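Local atomic coordinates of galactose mutarotase related enzyme (Lactobacillus acidophilus, PDB entry 3DCD), a protein that has no established function but, as a member of the aldose 1-epimerase family, probably binds carbohydrate and may act as a sugar isomerase. Residues T29-M34 with S293-V298; G142-N147 with A285-T290; E40-H45 with D247-I252; N120-N125 with M289-T294. All coordinates share one frame; numbering follows the deposited sequence.

Contact 1. Residues T29-M34 with S293-V298; sequences TDEEFM and STTDEV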
# COMPACT_ATOMS: atom_id res chain seq x y z
N THR A 29 -23.56 8.39 -3.52
CA THR A 29 -23.28 9.78 -3.19
C THR A 29 -22.34 10.47 -4.20
O THR A 29 -22.23 11.71 -4.21
CB THR A 29 -22.61 9.88 -1.82
OG1 THR A 29 -21.28 9.37 -1.91
CG2 THR A 29 -23.39 9.09 -0.77
N ASP A 30 -21.67 9.64 -5.01
CA ASP A 30 -20.67 10.08 -6.00
C ASP A 30 -19.40 10.66 -5.34
O ASP A 30 -18.55 11.23 -6.02
CB ASP A 30 -21.26 11.04 -7.03
CG ASP A 30 -20.44 11.13 -8.30
OD1 ASP A 30 -20.03 10.08 -8.85
OD2 ASP A 30 -20.20 12.27 -8.76
N GLU A 31 -19.27 10.47 -4.03
CA GLU A 31 -18.04 10.91 -3.34
C GLU A 31 -16.81 10.12 -3.80
O GLU A 31 -16.88 8.91 -3.99
CB GLU A 31 -18.22 10.83 -1.81
CG GLU A 31 -19.24 11.85 -1.28
CD GLU A 31 -19.32 11.92 0.24
OE1 GLU A 31 -18.47 11.31 0.95
OE2 GLU A 31 -20.27 12.59 0.73
N GLU A 32 -15.69 10.81 -4.01
CA GLU A 32 -14.46 10.19 -4.50
C GLU A 32 -13.55 9.86 -3.33
O GLU A 32 -13.15 10.75 -2.58
CB GLU A 32 -13.71 11.13 -5.44
CG GLU A 32 -12.29 10.66 -5.82
CD GLU A 32 -12.28 9.34 -6.58
OE1 GLU A 32 -12.82 9.31 -7.70
OE2 GLU A 32 -11.74 8.34 -6.06
N PHE A 33 -13.21 8.59 -3.16
CA PHE A 33 -12.43 8.18 -1.99
C PHE A 33 -10.92 8.27 -2.19
O PHE A 33 -10.20 8.44 -1.22
CB PHE A 33 -12.85 6.79 -1.51
CG PHE A 33 -14.23 6.78 -0.93
CD1 PHE A 33 -14.43 7.11 0.41
CD2 PHE A 33 -15.33 6.47 -1.72
CE1 PHE A 33 -15.73 7.13 0.96
CE2 PHE A 33 -16.62 6.48 -1.19
CZ PHE A 33 -16.82 6.82 0.16
N MSE A 34 -10.47 8.17 -3.43
CA MSE A 34 -9.04 8.12 -3.72
C MSE A 34 -8.45 9.49 -4.01
O MSE A 34 -9.02 10.28 -4.78
CB MSE A 34 -8.76 7.22 -4.93
CG MSE A 34 -9.37 5.85 -4.83
SE MSE A 34 -8.88 4.84 -3.19
CE MSE A 34 -6.96 4.87 -3.35
N SER A 293 -19.33 7.11 2.70
CA SER A 293 -19.40 8.53 2.44
C SER A 293 -19.65 9.38 3.69
O SER A 293 -20.03 8.87 4.73
CB SER A 293 -20.51 8.80 1.42
OG SER A 293 -20.23 8.14 0.19
N THR A 294 -19.50 10.69 3.55
CA THR A 294 -19.83 11.59 4.64
C THR A 294 -21.32 11.49 5.00
O THR A 294 -21.72 11.84 6.11
CB THR A 294 -19.52 13.04 4.27
OG1 THR A 294 -20.33 13.41 3.15
CG2 THR A 294 -18.04 13.17 3.90
N THR A 295 -22.14 11.06 4.04
CA THR A 295 -23.60 10.90 4.23
C THR A 295 -24.00 9.43 4.01
O THR A 295 -23.14 8.61 3.68
CB THR A 295 -24.40 11.84 3.32
OG1 THR A 295 -24.05 11.58 1.95
CG2 THR A 295 -24.09 13.31 3.68
N ASP A 296 -25.29 9.11 4.21
CA ASP A 296 -25.78 7.72 4.15
C ASP A 296 -25.57 7.09 2.78
O ASP A 296 -25.75 7.75 1.77
CB ASP A 296 -27.27 7.65 4.48
CG ASP A 296 -27.55 7.73 5.97
OD1 ASP A 296 -26.58 7.77 6.77
OD2 ASP A 296 -28.75 7.76 6.32
N GLU A 297 -25.23 5.80 2.76
CA GLU A 297 -25.07 5.08 1.51
C GLU A 297 -26.41 4.49 1.10
O GLU A 297 -26.65 3.29 1.23
CB GLU A 297 -23.99 4.00 1.62
CG GLU A 297 -22.55 4.53 1.89
CD GLU A 297 -21.93 5.22 0.67
OE1 GLU A 297 -22.55 5.26 -0.42
OE2 GLU A 297 -20.82 5.78 0.81
N VAL A 298 -27.29 5.37 0.63
CA VAL A 298 -28.66 5.02 0.26
C VAL A 298 -28.99 5.83 -0.99
O VAL A 298 -28.31 6.82 -1.26
CB VAL A 298 -29.67 5.37 1.38
CG1 VAL A 298 -29.35 4.59 2.67
CG2 VAL A 298 -29.69 6.87 1.66
O HOH W 1 -22.69 13.25 0.15

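Contact 2. Residues G142-N147 with A285-T290; sequences GHPGFN and AGFSMT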
# COMPACT_ATOMS: atom_id res chain seq x y z
N GLY A 142 0.81 -2.60 -0.52
CA GLY A 142 -0.13 -1.63 -1.08
C GLY A 142 0.17 -0.23 -0.54
O GLY A 142 0.92 -0.08 0.44
N HIS A 143 -0.40 0.79 -1.18
CA HIS A 143 -0.07 2.19 -0.86
C HIS A 143 -1.26 3.11 -1.24
O HIS A 143 -1.05 4.19 -1.79
CB HIS A 143 1.22 2.55 -1.65
CG HIS A 143 1.97 3.75 -1.16
ND1 HIS A 143 1.40 4.99 -1.01
CD2 HIS A 143 3.30 3.92 -0.91
CE1 HIS A 143 2.32 5.86 -0.62
NE2 HIS A 143 3.48 5.24 -0.57
N PRO A 144 -2.51 2.70 -0.93
CA PRO A 144 -3.63 3.55 -1.35
C PRO A 144 -3.63 4.92 -0.66
O PRO A 144 -3.41 4.98 0.55
CB PRO A 144 -4.87 2.76 -0.90
CG PRO A 144 -4.37 1.84 0.18
CD PRO A 144 -2.98 1.49 -0.21
N GLY A 145 -3.84 6.01 -1.41
CA GLY A 145 -4.06 7.33 -0.81
C GLY A 145 -5.54 7.65 -0.77
O GLY A 145 -6.22 7.56 -1.79
N PHE A 146 -6.04 8.02 0.42
CA PHE A 146 -7.46 8.34 0.64
C PHE A 146 -7.67 9.81 0.92
O PHE A 146 -7.02 10.36 1.82
CB PHE A 146 -8.01 7.57 1.84
CG PHE A 146 -7.81 6.09 1.74
CD1 PHE A 146 -6.97 5.44 2.63
CD2 PHE A 146 -8.44 5.36 0.73
CE1 PHE A 146 -6.77 4.04 2.53
CE2 PHE A 146 -8.25 3.98 0.61
CZ PHE A 146 -7.41 3.32 1.53
N ASN A 147 -8.60 10.43 0.18
CA ASN A 147 -9.02 11.82 0.46
C ASN A 147 -9.55 11.99 1.87
O ASN A 147 -10.22 11.11 2.40
CB ASN A 147 -10.15 12.25 -0.49
CG ASN A 147 -9.70 12.41 -1.92
OD1 ASN A 147 -10.47 12.17 -2.85
ND2 ASN A 147 -8.48 12.87 -2.12
N ALA A 285 -0.89 -12.79 -0.78
CA ALA A 285 -1.18 -11.83 0.27
C ALA A 285 -2.21 -10.84 -0.26
O ALA A 285 -2.60 -10.91 -1.44
CB ALA A 285 0.08 -11.10 0.68
N GLY A 286 -2.65 -9.93 0.59
CA GLY A 286 -3.57 -8.90 0.14
C GLY A 286 -4.28 -8.27 1.29
O GLY A 286 -4.06 -8.64 2.47
N PHE A 287 -5.12 -7.29 0.96
CA PHE A 287 -5.85 -6.55 1.97
C PHE A 287 -7.19 -6.09 1.40
O PHE A 287 -7.42 -6.19 0.20
CB PHE A 287 -5.02 -5.37 2.49
CG PHE A 287 -4.61 -4.38 1.42
CD1 PHE A 287 -3.49 -4.63 0.61
CD2 PHE A 287 -5.34 -3.21 1.23
CE1 PHE A 287 -3.10 -3.72 -0.37
CE2 PHE A 287 -4.95 -2.28 0.26
CZ PHE A 287 -3.85 -2.54 -0.54
N SER A 288 -8.07 -5.59 2.27
CA SER A 288 -9.41 -5.23 1.87
C SER A 288 -9.77 -3.84 2.38
O SER A 288 -9.34 -3.45 3.46
CB SER A 288 -10.42 -6.23 2.40
OG SER A 288 -10.08 -7.52 1.93
N MSE A 289 -10.56 -3.12 1.60
CA MSE A 289 -10.91 -1.74 1.94
C MSE A 289 -12.42 -1.62 1.86
O MSE A 289 -13.01 -2.07 0.88
CB MSE A 289 -10.27 -0.77 0.95
CG MSE A 289 -8.74 -0.65 1.03
SE MSE A 289 -7.96 0.06 -0.62
CE MSE A 289 -8.21 -1.56 -1.73
N THR A 290 -13.03 -1.00 2.87
CA THR A 290 -14.45 -0.62 2.77
C THR A 290 -14.57 0.91 2.84
O THR A 290 -13.78 1.58 3.50
CB THR A 290 -15.32 -1.27 3.87
OG1 THR A 290 -14.96 -0.72 5.15
CG2 THR A 290 -15.11 -2.78 3.89

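Contact 3. Residues E40-H45 with D247-I252; sequences EIWGRH and DNYVCI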
# COMPACT_ATOMS: atom_id res chain seq x y z
N GLU A 40 1.67 18.54 -7.68
CA GLU A 40 2.25 19.57 -6.83
C GLU A 40 2.57 19.03 -5.45
O GLU A 40 3.39 19.60 -4.73
CB GLU A 40 1.31 20.78 -6.74
CG GLU A 40 1.12 21.50 -8.08
CD GLU A 40 2.26 22.45 -8.43
OE1 GLU A 40 3.20 22.60 -7.63
OE2 GLU A 40 2.21 23.05 -9.52
N ILE A 41 1.92 17.92 -5.09
CA ILE A 41 2.05 17.34 -3.76
C ILE A 41 2.62 15.92 -3.83
O ILE A 41 3.67 15.61 -3.23
CB ILE A 41 0.66 17.27 -3.04
CG1 ILE A 41 -0.02 18.65 -2.99
CG2 ILE A 41 0.79 16.64 -1.65
CD1 ILE A 41 0.69 19.70 -2.13
N TRP A 42 1.91 15.05 -4.55
CA TRP A 42 2.29 13.64 -4.68
C TRP A 42 1.55 13.08 -5.89
O TRP A 42 0.33 12.91 -5.86
CB TRP A 42 1.97 12.86 -3.38
CG TRP A 42 2.29 11.37 -3.52
CD1 TRP A 42 3.46 10.82 -3.95
CD2 TRP A 42 1.41 10.26 -3.25
NE1 TRP A 42 3.38 9.44 -3.94
CE2 TRP A 42 2.13 9.07 -3.52
CE3 TRP A 42 0.09 10.16 -2.79
CZ2 TRP A 42 1.56 7.81 -3.38
CZ3 TRP A 42 -0.47 8.91 -2.63
CH2 TRP A 42 0.28 7.74 -2.92
N GLY A 43 2.29 12.83 -6.97
CA GLY A 43 1.67 12.57 -8.27
C GLY A 43 1.35 11.11 -8.53
O GLY A 43 1.47 10.64 -9.68
N ARG A 44 0.95 10.39 -7.48
CA ARG A 44 0.46 9.01 -7.63
C ARG A 44 -0.86 8.90 -6.88
O ARG A 44 -1.16 9.75 -6.06
CB ARG A 44 1.49 7.99 -7.11
CG ARG A 44 2.78 8.01 -7.95
CD ARG A 44 3.76 6.88 -7.60
NE ARG A 44 4.98 6.97 -8.43
CZ ARG A 44 5.10 6.54 -9.68
NH1 ARG A 44 4.07 5.95 -10.30
NH2 ARG A 44 6.26 6.69 -10.32
N HIS A 45 -1.67 7.88 -7.20
CA HIS A 45 -2.91 7.62 -6.47
C HIS A 45 -2.78 6.58 -5.37
O HIS A 45 -3.23 6.79 -4.22
CB HIS A 45 -3.99 7.07 -7.41
CG HIS A 45 -4.43 8.01 -8.48
ND1 HIS A 45 -3.83 8.05 -9.72
CD2 HIS A 45 -5.46 8.89 -8.53
CE1 HIS A 45 -4.44 8.94 -10.48
NE2 HIS A 45 -5.46 9.43 -9.80
N ASP A 247 -1.25 18.08 1.92
CA ASP A 247 -2.61 18.19 1.40
C ASP A 247 -3.52 17.21 2.14
O ASP A 247 -3.07 16.45 3.01
CB ASP A 247 -2.64 17.93 -0.12
CG ASP A 247 -3.76 18.69 -0.83
OD1 ASP A 247 -4.81 18.98 -0.22
OD2 ASP A 247 -3.56 19.01 -2.01
N ASN A 248 -4.80 17.24 1.79
CA ASN A 248 -5.82 16.58 2.59
C ASN A 248 -6.08 15.14 2.14
O ASN A 248 -7.12 14.81 1.54
CB ASN A 248 -7.09 17.44 2.62
CG ASN A 248 -6.84 18.81 3.22
OD1 ASN A 248 -6.24 18.93 4.28
ND2 ASN A 248 -7.27 19.86 2.52
N TYR A 249 -5.09 14.30 2.43
CA TYR A 249 -5.19 12.86 2.18
C TYR A 249 -4.24 12.16 3.12
O TYR A 249 -3.38 12.79 3.75
CB TYR A 249 -4.81 12.51 0.72
CG TYR A 249 -3.30 12.49 0.51
CD1 TYR A 249 -2.60 13.67 0.27
CD2 TYR A 249 -2.58 11.29 0.56
CE1 TYR A 249 -1.22 13.66 0.08
CE2 TYR A 249 -1.18 11.27 0.38
CZ TYR A 249 -0.51 12.46 0.15
OH TYR A 249 0.86 12.46 -0.03
N VAL A 250 -4.37 10.84 3.19
CA VAL A 250 -3.46 10.02 3.98
C VAL A 250 -3.38 8.67 3.29
O VAL A 250 -4.38 8.21 2.72
CB VAL A 250 -3.93 9.90 5.46
CG1 VAL A 250 -5.22 9.05 5.60
CG2 VAL A 250 -2.79 9.35 6.37
N CYS A 251 -2.21 8.03 3.34
CA CYS A 251 -2.08 6.66 2.84
C CYS A 251 -2.01 5.69 4.01
O CYS A 251 -1.38 5.97 5.04
CB CYS A 251 -0.80 6.49 2.00
SG CYS A 251 -0.69 7.50 0.50
N ILE A 252 -2.66 4.54 3.84
CA ILE A 252 -2.59 3.41 4.79
C ILE A 252 -2.04 2.27 3.96
O ILE A 252 -2.68 1.82 3.01
CB ILE A 252 -3.99 3.08 5.37
CG1 ILE A 252 -4.54 4.31 6.12
CG2 ILE A 252 -3.92 1.83 6.29
CD1 ILE A 252 -5.99 4.18 6.59

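Contact 4. Residues N120-N125 with M289-T294; sequences NLLEEN and MTYHST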
# COMPACT_ATOMS: atom_id res chain seq x y z
N ASN A 120 -19.69 -2.84 -0.59
CA ASN A 120 -18.80 -1.69 -0.55
C ASN A 120 -17.36 -2.04 -0.15
O ASN A 120 -16.59 -1.16 0.28
CB ASN A 120 -19.37 -0.58 0.35
CG ASN A 120 -19.41 -0.98 1.79
OD1 ASN A 120 -19.53 -2.17 2.12
ND2 ASN A 120 -19.31 0.02 2.69
N LEU A 121 -17.00 -3.32 -0.30
CA LEU A 121 -15.66 -3.82 0.02
C LEU A 121 -14.87 -4.14 -1.25
O LEU A 121 -15.35 -4.85 -2.14
CB LEU A 121 -15.72 -5.05 0.95
CG LEU A 121 -14.38 -5.61 1.47
CD1 LEU A 121 -14.52 -6.30 2.82
CD2 LEU A 121 -13.72 -6.56 0.45
N LEU A 122 -13.65 -3.61 -1.31
CA LEU A 122 -12.74 -3.83 -2.41
C LEU A 122 -11.50 -4.58 -1.89
O LEU A 122 -10.81 -4.09 -0.99
CB LEU A 122 -12.29 -2.48 -3.00
CG LEU A 122 -11.19 -2.48 -4.06
CD1 LEU A 122 -11.63 -3.25 -5.31
CD2 LEU A 122 -10.88 -1.01 -4.43
N GLU A 123 -11.23 -5.74 -2.47
CA GLU A 123 -10.01 -6.49 -2.20
C GLU A 123 -8.91 -6.08 -3.17
O GLU A 123 -9.17 -5.85 -4.36
CB GLU A 123 -10.26 -7.99 -2.36
CG GLU A 123 -11.20 -8.57 -1.33
CD GLU A 123 -11.30 -10.10 -1.42
OE1 GLU A 123 -10.77 -10.70 -2.39
OE2 GLU A 123 -11.93 -10.68 -0.52
N GLU A 124 -7.69 -6.02 -2.65
CA GLU A 124 -6.49 -5.87 -3.48
C GLU A 124 -5.60 -7.06 -3.12
O GLU A 124 -5.02 -7.10 -2.04
CB GLU A 124 -5.78 -4.55 -3.18
CG GLU A 124 -4.41 -4.40 -3.89
CD GLU A 124 -3.86 -2.97 -3.79
OE1 GLU A 124 -4.64 -2.02 -3.58
OE2 GLU A 124 -2.63 -2.80 -3.93
N ASN A 125 -5.52 -8.04 -4.02
CA ASN A 125 -4.90 -9.32 -3.69
C ASN A 125 -3.64 -9.49 -4.51
O ASN A 125 -3.66 -9.28 -5.73
CB ASN A 125 -5.85 -10.49 -4.00
CG ASN A 125 -7.20 -10.37 -3.29
OD1 ASN A 125 -8.26 -10.50 -3.91
ND2 ASN A 125 -7.16 -10.13 -2.00
N MSE A 289 -10.56 -3.12 1.60
CA MSE A 289 -10.91 -1.74 1.94
C MSE A 289 -12.42 -1.62 1.86
O MSE A 289 -13.01 -2.07 0.88
CB MSE A 289 -10.27 -0.77 0.95
CG MSE A 289 -8.74 -0.65 1.03
SE MSE A 289 -7.96 0.06 -0.62
CE MSE A 289 -8.21 -1.56 -1.73
N THR A 290 -13.03 -1.00 2.87
CA THR A 290 -14.45 -0.62 2.77
C THR A 290 -14.57 0.91 2.84
O THR A 290 -13.78 1.58 3.50
CB THR A 290 -15.32 -1.27 3.87
OG1 THR A 290 -14.96 -0.72 5.15
CG2 THR A 290 -15.11 -2.78 3.89
N TYR A 291 -15.56 1.44 2.13
CA TYR A 291 -15.73 2.88 2.02
C TYR A 291 -17.13 3.32 2.44
O TYR A 291 -18.12 2.71 2.04
CB TYR A 291 -15.51 3.32 0.58
CG TYR A 291 -14.27 2.73 -0.05
CD1 TYR A 291 -13.04 3.40 0.02
CD2 TYR A 291 -14.32 1.51 -0.71
CE1 TYR A 291 -11.88 2.85 -0.56
CE2 TYR A 291 -13.17 0.96 -1.29
CZ TYR A 291 -11.96 1.63 -1.22
OH TYR A 291 -10.85 1.09 -1.80
N HIS A 292 -17.19 4.39 3.22
CA HIS A 292 -18.46 5.02 3.57
C HIS A 292 -18.34 6.54 3.41
O HIS A 292 -17.37 7.15 3.89
CB HIS A 292 -18.92 4.67 4.98
CG HIS A 292 -20.38 4.95 5.21
ND1 HIS A 292 -20.89 6.23 5.29
CD2 HIS A 292 -21.44 4.11 5.33
CE1 HIS A 292 -22.20 6.17 5.47
NE2 HIS A 292 -22.55 4.89 5.50
N SER A 293 -19.33 7.11 2.70
CA SER A 293 -19.40 8.53 2.44
C SER A 293 -19.65 9.38 3.69
O SER A 293 -20.03 8.87 4.73
CB SER A 293 -20.51 8.80 1.42
OG SER A 293 -20.23 8.14 0.19
N THR A 294 -19.50 10.69 3.55
CA THR A 294 -19.83 11.59 4.64
C THR A 294 -21.32 11.49 5.00
O THR A 294 -21.72 11.84 6.11
CB THR A 294 -19.52 13.04 4.27
OG1 THR A 294 -20.33 13.41 3.15
CG2 THR A 294 -18.04 13.17 3.90

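Contact 1. Residues T29-M34 with S293-V298
Ser293 sits against Thr29, Glu31 and Phe33 together. Its OG accepts a hydrogen bond from Thr29 OG1 at 2.7 Å and donates to Glu297 OE2, a short chain of hydrogen bonds that ends on a carboxylate. With chi1 of Thr29 at 71°, OG1 lies between the backbone N and the carbonyl carbon, where it also accepts from Glu31 N, 3.1 Å from Thr29 OG1; this closes an ST turn at Thr29. The backbone N of Ser293 lies in the plane of the Phe33 ring, at its edge, 3.6 Å from Phe33 CZ. Ser293 N donates to Glu297 OE2, which thus accepts from both the N-H and the hydroxyl of Ser293. Thr294 takes up the carboxylate of Glu31 with two donors. Thr294 N donates to Glu31 OE1 at 2.9 Å on the syn side, 22° out of the carboxylate plane, and Thr294 OG1 donates to the syn lone pair of Glu31 OE2 at 2.6 Å.

Both segments are loops, one following strand 20-26 and the other following strand 282-292, and the Glu31 carboxylate ties them together just beyond the end of strand 282-292, a strand of the large antiparallel sheet of this aldose 1-epimerase-like fold. Thr295 OG1 shares a water with Glu31 OE2, and Thr29 CG2 lies 3.7 Å from Thr295 OG1. Asp296 points away from Thr29-Met34, and its OD1 forms a salt bridge with Lys224, while its carbonyl O lies near Thr29 CG2. In Glu297 the bend at chi2 folds CD back, and OE1 is bonded to Ser26 OG.

Contact 2. Residues G142-N147 with A285-T290
This is a buried, essentially apolar contact near the centre of the chain, where strand 136-147 of one antiparallel sheet faces strand 282-292 of another, consistent with the beta-supersandwich of galactose mutarotase-like proteins. Gly142, Pro144 and Phe146 meet Phe287 and Met289, and the backbones stay well apart, with Gly142 and Gly286 8.1 Å from each other between their CA atoms. Phe287 bridges the gap at one end. Its CG lies between the backbone N and the carbonyl carbon (chi1 59°), and the far part of the ring reaches Gly142, CE1 standing 3.7 Å from the glycine CA. The absence of a side chain on Gly142 matters here, because a CB would run into that ring atom. Pro144 and Phe287 approach tip to tip, with CD of the proline 4.1 Å from CZ of the ring.

Pro144 also meets Met289, a selenomethionine, whose SE lies 4.1 Å from Pro144 CG as the two side chains pass at a slant. The same SE comes to the edge of the Phe146 ring, 3.9 Å from CZ and 86° off the ring normal, which makes this a Met-aromatic contact. One face of the Phe146 ring, offset toward the rim, has the carbonyl O of Pro144 above it.

Val229 of strand 226-232 touches both Phe146 and Phe287, and Met34 packs on Pro144 and Phe146. With almost only carbon and selenium meeting across the gap, cohesion here rests on close fit and dispersion, and no directional bond fixes the spacing of these two segments.

Contact 3. Residues E40-H45 with D247-I252
The loop between strands 20-26 and 48-49 folds over the start of strand 249-256, and Ile41 and Trp42 are the residues with which it touches Asp247, Tyr249 and Cys251. Ile41 crosses Asp247 at about a right angle, its CG1 3.7 Å from OD2 of the aspartate. The other carboxylate oxygen of Asp247, OD1, accepts from the N-H of Asn248. The second branch of Ile41, CG2, reaches the edge of the Tyr249 ring, 4.0 Å from CE1 and near the ring plane.

Trp42 holds its CG anti to the backbone N (chi1 177°), and its indole lies across the end of Tyr249. The two ring planes are nearly parallel, 14° apart, but slid so far that they barely overlap: the centroid of the six-membered ring of Trp42 is 5.6 Å from that of Tyr249. What touches is CE3 of the indole and CE2 of the tyrosine, 3.6 Å apart, together with Trp42 CB and the tyrosine OH.

Tyr249 and Cys251 belong to a strand of the antiparallel sheet that also contains strands 136-147 and 236-240, and both turn their side chains to the loop. Trp35 stacks on Tyr249 and also meets Trp42, while Trp240 packs edge-to-face against Trp42, so the contact lies within an aromatic cluster. SG of Cys251 comes to 3.4 Å from Trp42 CZ3, a sulfur-aromatic contact approaching obliquely, 45° off the normal of the six-membered ring. The carbonyl O of Arg44 stands over one face of the indole, offset toward the rim.

Contact 4. Residues N120-N125 with M289-T294
Strands 121-125 and 289-292 run antiparallel, their axes at 151° and 4.7 Å apart at closest approach, with Leu122 and Met289 as a hydrogen-bonded pair and Leu121 and Thr290 as a non-hydrogen-bonded one. Leu122 N to Met289 O is 2.8 Å, and Met289 N bonds back to Leu122 O. Beyond them Tyr291 N gives only a weak bond to Asn120 O, but the side chain of Asn120 adds a second link. Its CG lies between the backbone N and the carbonyl carbon (chi1 67°), and ND2 reaches Tyr291 O at 3.0 Å, coming from above the carbonyl plane.

Leu121 and Thr290 share one face of the sheet, where Leu121 CD1 is 3.7 Å from Thr290 CG2. On the other face Leu122 and Met289 lie side by side and point the same way, Leu122 CD2 3.8 Å from Met289 CE, and Glu124 OE1 is 4.0 Å from Met289 CE. Tyr291 crosses Leu122 so that Leu122 CB lies at the edge of its ring, in plane, and Leu122 CD2 is 3.4 Å from Tyr291 OH.

These strands are neighbours in the large antiparallel sheet, where strand 226-232 flanks 282-292 on its other side. Backbone bonds thus set the register, and the asparagine amide extends the pairing past the last bridge. The Tyr291 hydroxyl is buried against Leu122 with no hydrogen-bond partner in the model, which would be expected to carry an energetic cost.

How the contacts relate
Strand 282-292 and its continuation tie three of the contacts together: contact 2 and contact 4 share Met289 and Thr290, with centres about 8 Å apart, and contact 4 shares Ser293 and Thr294 with contact 1, centres about 11 Å apart. Contact 4 pairs two strands within one sheet, contact 2 presses it against the other, and contact 1 fastens the chain beyond the strand. Contact 3 packs a loop on the second sheet and joins contact 2 through Phe146 N and Val250 O, 2.8 Å apart, a probable hydrogen bond. Phe33 O and Asn147 N similarly link contacts 1 and 2. Contacts 3 and 4 do not touch, their nearest atoms being about 7 Å apart.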